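Local coordinates for protein glutamate--LysW ligase ArgX (Sulfolobus tokodaii, PDB 3VPB) that probably catalyses the ATP-dependent attachment of glutamate, through its amino group, to the gamma-carboxyl group of the C-terminal glutamate of the carrier protein LysW in arginine biosynthesis, at residues A269-L272 against V273-I276. Numbering follows the deposited sequence.
Sequences AQKL and VEYI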
# COMPACT_ATOMS: atom_id res chain seq x y z
N ALA B 269 -25.33 -18.03 19.20
CA ALA B 269 -25.13 -17.02 20.27
C ALA B 269 -25.61 -17.54 21.64
O ALA B 269 -24.96 -17.32 22.67
CB ALA B 269 -25.80 -15.69 19.89
N GLN B 270 -26.71 -18.29 21.66
CA GLN B 270 -27.19 -18.87 22.92
C GLN B 270 -26.24 -19.93 23.46
O GLN B 270 -25.96 -19.99 24.67
CB GLN B 270 -28.61 -19.46 22.71
CG GLN B 270 -29.24 -20.10 23.96
CD GLN B 270 -29.42 -19.12 25.12
OE1 GLN B 270 -29.64 -17.93 24.92
NE2 GLN B 270 -29.33 -19.63 26.34
N LYS B 271 -25.75 -20.80 22.57
CA LYS B 271 -24.78 -21.83 22.97
C LYS B 271 -23.50 -21.23 23.53
O LYS B 271 -22.93 -21.74 24.50
CB LYS B 271 -24.47 -22.79 21.81
CG LYS B 271 -25.69 -23.58 21.33
CD LYS B 271 -26.08 -24.61 22.40
CE LYS B 271 -27.37 -25.34 22.03
NZ LYS B 271 -27.14 -26.22 20.85
N LEU B 272 -23.04 -20.15 22.92
CA LEU B 272 -21.84 -19.45 23.41
C LEU B 272 -22.06 -18.89 24.83
O LEU B 272 -21.22 -19.08 25.73
CB LEU B 272 -21.50 -18.28 22.46
CG LEU B 272 -20.27 -17.46 22.89
CD1 LEU B 272 -19.00 -18.29 22.96
CD2 LEU B 272 -20.10 -16.28 21.94
N VAL B 273 -23.17 -18.19 25.02
CA VAL B 273 -23.45 -17.51 26.29
C VAL B 273 -23.63 -18.59 27.36
O VAL B 273 -23.10 -18.48 28.47
CB VAL B 273 -24.65 -16.56 26.20
CG1 VAL B 273 -25.07 -16.08 27.59
CG2 VAL B 273 -24.28 -15.33 25.37
N GLU B 274 -24.31 -19.67 27.00
CA GLU B 274 -24.43 -20.80 27.94
C GLU B 274 -23.08 -21.35 28.36
O GLU B 274 -22.85 -21.59 29.56
CB GLU B 274 -25.26 -21.92 27.32
CG GLU B 274 -26.74 -21.60 27.31
CD GLU B 274 -27.58 -22.66 26.59
OE1 GLU B 274 -28.83 -22.55 26.65
OE2 GLU B 274 -27.01 -23.59 25.98
N TYR B 275 -22.20 -21.58 27.38
CA TYR B 275 -20.85 -22.05 27.65
C TYR B 275 -20.09 -21.11 28.61
O TYR B 275 -19.44 -21.57 29.54
CB TYR B 275 -20.07 -22.22 26.35
CG TYR B 275 -18.61 -22.53 26.53
CD1 TYR B 275 -18.19 -23.84 26.79
CD2 TYR B 275 -17.65 -21.52 26.47
CE1 TYR B 275 -16.82 -24.15 26.95
CE2 TYR B 275 -16.30 -21.81 26.64
CZ TYR B 275 -15.90 -23.12 26.89
OH TYR B 275 -14.56 -23.39 27.06
N ILE B 276 -20.19 -19.82 28.36
CA ILE B 276 -19.51 -18.81 29.19
C ILE B 276 -20.03 -18.85 30.63
O ILE B 276 -19.25 -18.87 31.57
CB ILE B 276 -19.65 -17.40 28.55
CG1 ILE B 276 -18.77 -17.34 27.30
CG2 ILE B 276 -19.22 -16.27 29.51
CD1 ILE B 276 -19.23 -16.21 26.35
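Q270 and E274, one helical turn apart, are joined by a side-chain hydrogen bond from NE2 of Q270 to OE1 of E274, 3.0 Å long and almost perfectly straight (178°). The bond leaves the amide within its own plane but reaches OE1 from above the carboxylate plane; the two flat groups stand 84° apart. Q270 gets there with CG anti to its backbone N (chi1 180°) and a bend at chi2 that turns the amide toward E274, whose chain runs out extended. The second carboxylate oxygen lies beside K271: the two side chains run alongside each other, CD of K271 3.8 Å from OE2 of E274, while NZ of K271 stays 5.8 Å from OE2, too far for a salt bridge. On the buried side of the helix, CD1 of I276 lies 3.8 Å from CG of L272. Regular i to i+4 backbone bonds underlie these pairs, including E274 N to Q270 O at 2.9 Å and I276 N to L272 O at 2.9 Å.

The amide of Q270 is fixed at its other end by N24, whose ND2 donates to OE1; an alanine here would probably leave both E274 and N24 without this mate and let the carboxylate swing more freely. All this belongs to the amphipathic helix 268-280 near the C-terminus. A269 and V273 pack on helix 12-23 of the N-terminal domain, whereas K271 and Y275 touch I182 of strand 175-182 and the Y275 hydroxyl hydrogen-bonds E232, so the helix bridges the Rossmann-like N-terminal part and the ATP-grasp sheet.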